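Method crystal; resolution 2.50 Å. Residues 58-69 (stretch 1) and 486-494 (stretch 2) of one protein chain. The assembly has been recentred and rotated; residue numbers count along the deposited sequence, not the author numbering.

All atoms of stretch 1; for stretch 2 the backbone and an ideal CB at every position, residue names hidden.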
# COMPACT_ATOMS: atom_id res chain seq x y z
N THR A 58 20.33 -13.40 15.94
CA THR A 58 20.25 -12.31 14.98
C THR A 58 18.79 -11.88 14.73
O THR A 58 17.85 -12.67 14.92
CB THR A 58 20.90 -12.64 13.61
OG1 THR A 58 20.12 -13.64 12.95
CG2 THR A 58 22.36 -13.13 13.77
N ILE A 59 18.62 -10.64 14.31
CA ILE A 59 17.31 -10.07 14.01
C ILE A 59 16.47 -10.95 13.06
O ILE A 59 15.33 -11.29 13.38
CB ILE A 59 17.43 -8.58 13.52
CG1 ILE A 59 16.09 -8.06 13.03
CG2 ILE A 59 18.46 -8.42 12.42
CD1 ILE A 59 15.11 -7.87 14.09
N ARG A 60 17.05 -11.31 11.92
CA ARG A 60 16.40 -12.16 10.92
C ARG A 60 16.05 -13.53 11.44
O ARG A 60 15.05 -14.12 11.01
CB ARG A 60 17.32 -12.32 9.70
CG ARG A 60 17.40 -11.10 8.80
CD ARG A 60 18.27 -11.42 7.62
NE ARG A 60 17.55 -12.18 6.60
CZ ARG A 60 18.07 -13.19 5.91
NH1 ARG A 60 19.31 -13.60 6.15
NH2 ARG A 60 17.33 -13.79 4.99
N GLN A 61 16.88 -14.06 12.35
CA GLN A 61 16.58 -15.33 13.00
C GLN A 61 15.34 -15.17 13.84
O GLN A 61 14.39 -15.95 13.70
CB GLN A 61 17.75 -15.82 13.85
CG GLN A 61 18.83 -16.47 13.03
CD GLN A 61 19.97 -17.07 13.87
OE1 GLN A 61 20.47 -16.43 14.81
NE2 GLN A 61 20.39 -18.29 13.52
N LEU A 62 15.32 -14.12 14.67
CA LEU A 62 14.17 -13.86 15.53
C LEU A 62 12.91 -13.50 14.74
O LEU A 62 11.81 -13.90 15.11
CB LEU A 62 14.49 -12.81 16.61
CG LEU A 62 15.43 -13.26 17.74
CD1 LEU A 62 15.69 -12.14 18.75
CD2 LEU A 62 14.89 -14.49 18.46
N ARG A 63 13.08 -12.77 13.64
CA ARG A 63 11.93 -12.46 12.77
C ARG A 63 11.35 -13.70 12.10
O ARG A 63 10.13 -13.79 11.91
CB ARG A 63 12.29 -11.40 11.74
CG ARG A 63 12.39 -9.98 12.29
CD ARG A 63 11.11 -9.44 12.83
NE ARG A 63 11.21 -8.00 12.98
CZ ARG A 63 10.54 -7.28 13.88
NH1 ARG A 63 9.72 -7.87 14.75
NH2 ARG A 63 10.71 -5.97 13.94
N GLY A 64 12.21 -14.64 11.75
CA GLY A 64 11.79 -15.91 11.18
C GLY A 64 10.98 -16.71 12.18
O GLY A 64 10.15 -17.55 11.81
N HIS A 65 11.24 -16.44 13.46
CA HIS A 65 10.48 -17.02 14.56
C HIS A 65 9.16 -16.30 14.84
O HIS A 65 8.32 -16.82 15.58
CB HIS A 65 11.33 -17.04 15.83
CG HIS A 65 12.24 -18.21 15.91
ND1 HIS A 65 11.80 -19.48 16.22
CD2 HIS A 65 13.58 -18.31 15.70
CE1 HIS A 65 12.82 -20.31 16.20
NE2 HIS A 65 13.91 -19.63 15.90
N GLY A 66 8.98 -15.12 14.25
CA GLY A 66 7.81 -14.29 14.51
C GLY A 66 7.93 -13.34 15.69
O GLY A 66 6.91 -12.92 16.23
N PHE A 67 9.15 -12.98 16.08
CA PHE A 67 9.39 -12.05 17.21
C PHE A 67 8.94 -10.61 16.98
O PHE A 67 9.21 -10.02 15.93
CB PHE A 67 10.87 -12.04 17.58
CG PHE A 67 11.22 -13.02 18.63
CD1 PHE A 67 11.16 -14.39 18.37
CD2 PHE A 67 11.64 -12.59 19.88
CE1 PHE A 67 11.50 -15.32 19.36
CE2 PHE A 67 11.99 -13.52 20.87
CZ PHE A 67 11.91 -14.88 20.60
N ILE A 68 8.26 -10.08 17.99
CA ILE A 68 7.93 -8.67 18.08
C ILE A 68 8.49 -8.21 19.41
O ILE A 68 8.28 -8.86 20.45
CB ILE A 68 6.41 -8.43 18.00
CG1 ILE A 68 5.92 -8.65 16.57
CG2 ILE A 68 6.02 -7.01 18.51
CD1 ILE A 68 4.36 -8.60 16.41
N PHE A 69 9.21 -7.09 19.38
CA PHE A 69 9.96 -6.64 20.54
C PHE A 69 9.20 -5.55 21.28
O PHE A 69 8.91 -4.49 20.71
CB PHE A 69 11.37 -6.22 20.12
CG PHE A 69 12.11 -7.28 19.34
CD1 PHE A 69 11.97 -7.38 17.96
CD2 PHE A 69 12.92 -8.20 19.99
CE1 PHE A 69 12.65 -8.38 17.25
CE2 PHE A 69 13.60 -9.19 19.27
CZ PHE A 69 13.46 -9.27 17.90
N UNK A 486 15.58 -2.43 5.31
CA UNK A 486 16.60 -2.46 6.35
C UNK A 486 16.33 -3.58 7.36
O UNK A 486 15.20 -4.04 7.50
CB UNK A 486 16.66 -1.11 7.06
N UNK A 487 17.38 -4.01 8.07
CA UNK A 487 17.25 -5.02 9.11
C UNK A 487 16.34 -4.56 10.25
O UNK A 487 15.62 -5.36 10.85
CB UNK A 487 18.63 -5.38 9.66
N UNK A 488 16.37 -3.25 10.51
CA UNK A 488 15.71 -2.62 11.65
C UNK A 488 14.19 -2.36 11.47
O UNK A 488 13.50 -1.91 12.39
CB UNK A 488 16.41 -1.29 11.94
N UNK A 489 13.69 -2.66 10.27
CA UNK A 489 12.27 -2.53 9.93
C UNK A 489 11.34 -3.01 11.05
O UNK A 489 11.40 -4.16 11.49
CB UNK A 489 11.97 -3.32 8.65
N UNK A 490 10.48 -2.10 11.50
CA UNK A 490 9.44 -2.45 12.45
C UNK A 490 8.25 -2.96 11.66
O UNK A 490 7.65 -2.23 10.85
CB UNK A 490 9.06 -1.26 13.33
N UNK A 491 7.92 -4.23 11.89
CA UNK A 491 6.76 -4.83 11.27
C UNK A 491 6.33 -6.06 12.07
O UNK A 491 7.02 -6.51 12.98
CB UNK A 491 7.06 -5.20 9.81
N UNK A 492 5.17 -6.59 11.71
CA UNK A 492 4.55 -7.64 12.46
C UNK A 492 4.56 -8.92 11.62
O UNK A 492 3.83 -9.04 10.63
CB UNK A 492 3.13 -7.25 12.87
N UNK A 493 5.45 -9.86 11.98
CA UNK A 493 5.60 -11.11 11.22
C UNK A 493 4.31 -11.93 11.05
O UNK A 493 4.09 -12.50 9.97
CB UNK A 493 6.65 -11.99 11.91
N UNK A 494 3.46 -11.98 12.07
CA UNK A 494 2.17 -12.67 11.98
C UNK A 494 1.28 -12.06 10.88
O UNK A 494 0.69 -12.77 10.06
CB UNK A 494 1.45 -12.61 13.33

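Position 486 opens the stretch beyond reach of stretch 1, with nothing of it within 5.5 Å of the ideal CB. Almost any polar residue would suit. It is K486, the first residue of a type I beta turn that ends at 489.

Position 487 has helical backbone angles, and its CA-to-CB bond points sideways. The ideal CB lies 4.1 Å from I59 CG2. A long chain with an aliphatic stem would cover I59; a leucine or methionine could do so too. The deposited residue is K487. Its CG packs 3.6 Å from I59 CG2, and its CE comes to 4.4 Å from R60 CD.

Position 488 points away, still within the turn. Stretch 1 sets little demand here, and small polar residues are common in such turns. It is D488, whose carboxylate is bonded elsewhere in the structure.

Position 489 points sideways, and its ideal CB has nothing of stretch 1 within 5.5 Å. What matters is the carbonyl: R63 NH2 donates a hydrogen bond to O of 489 at 3.1 Å, near the guanidinium plane. The residue is L489, whose side chain makes no close contact with stretch 1.

Position 490 points away, its ideal CB 5.0 Å from R63 NH2. A small or polar residue fits; a positive charge would be less welcome beside the arginine. It is T490, whose OG1 is hydrogen-bonded elsewhere in the structure.

Position 491 has an extended backbone and a CA-to-CB bond pointing away. A short side chain would miss stretch 1, but a long or aromatic one could turn back to R63. Y491 does this with chi1 in p, bringing CE2 to 3.4 Å from R63 NE. Its carbonyl O lies over one face of the guanidinium.

Position 492 points away overall, yet its ideal CB is 4.0 Å from I68 CD1. It directly precedes a helix, so aspartate, asparagine, serine or threonine would suit. D492 is the N-cap: D492 OD1 accepts a weak capping bond from N of 494 at 3.1 Å. D492 OD1 also lies 3.3 Å from I68 CD1.

Position 493 points toward stretch 1, with its ideal CB 3.7 Å from G66 CA and 3.9 Å from R63 O. A compact apolar residue is favoured, and phi of -56° in the first helical turn allows proline. P493 sets CB 3.7 Å from G66 CA, CG 3.8 Å from R63 CD, and CD 3.7 Å from I68 CG1.

Position 494 points sideways into space free of stretch 1. Many helix formers would do; it is A494.

Stretch 2 (486-494) KKDLTYDPA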
# COMPACT_ATOMS: atom_id res chain seq x y z
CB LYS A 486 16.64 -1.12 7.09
CG LYS A 486 17.05 0.07 6.25
CD LYS A 486 16.82 1.35 7.04
CE LYS A 486 16.74 2.57 6.14
NZ LYS A 486 18.09 3.04 5.72
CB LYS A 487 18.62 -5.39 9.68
CG LYS A 487 19.12 -6.78 9.30
CD LYS A 487 20.06 -6.77 8.12
CE LYS A 487 20.99 -7.98 8.16
NZ LYS A 487 22.15 -7.80 9.10
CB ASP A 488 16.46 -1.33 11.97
CG ASP A 488 16.19 -0.83 13.36
OD1 ASP A 488 16.32 -1.61 14.31
OD2 ASP A 488 15.86 0.35 13.49
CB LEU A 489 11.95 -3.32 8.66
CG LEU A 489 10.51 -3.22 8.15
CD1 LEU A 489 10.22 -1.81 7.63
CD2 LEU A 489 10.25 -4.25 7.06
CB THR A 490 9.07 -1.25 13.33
OG1 THR A 490 10.18 -0.98 14.20
CG2 THR A 490 7.82 -1.53 14.18
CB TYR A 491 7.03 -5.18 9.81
CG TYR A 491 7.88 -6.39 9.63
CD1 TYR A 491 7.34 -7.58 9.15
CD2 TYR A 491 9.23 -6.37 9.97
CE1 TYR A 491 8.13 -8.71 8.99
CE2 TYR A 491 10.02 -7.49 9.82
CZ TYR A 491 9.47 -8.66 9.32
OH TYR A 491 10.26 -9.78 9.17
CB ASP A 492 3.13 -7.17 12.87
CG ASP A 492 2.27 -8.27 13.45
OD1 ASP A 492 2.74 -9.41 13.67
OD2 ASP A 492 1.09 -7.97 13.68
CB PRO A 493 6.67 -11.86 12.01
CG PRO A 493 7.49 -10.73 12.65
CD PRO A 493 6.42 -9.78 13.09
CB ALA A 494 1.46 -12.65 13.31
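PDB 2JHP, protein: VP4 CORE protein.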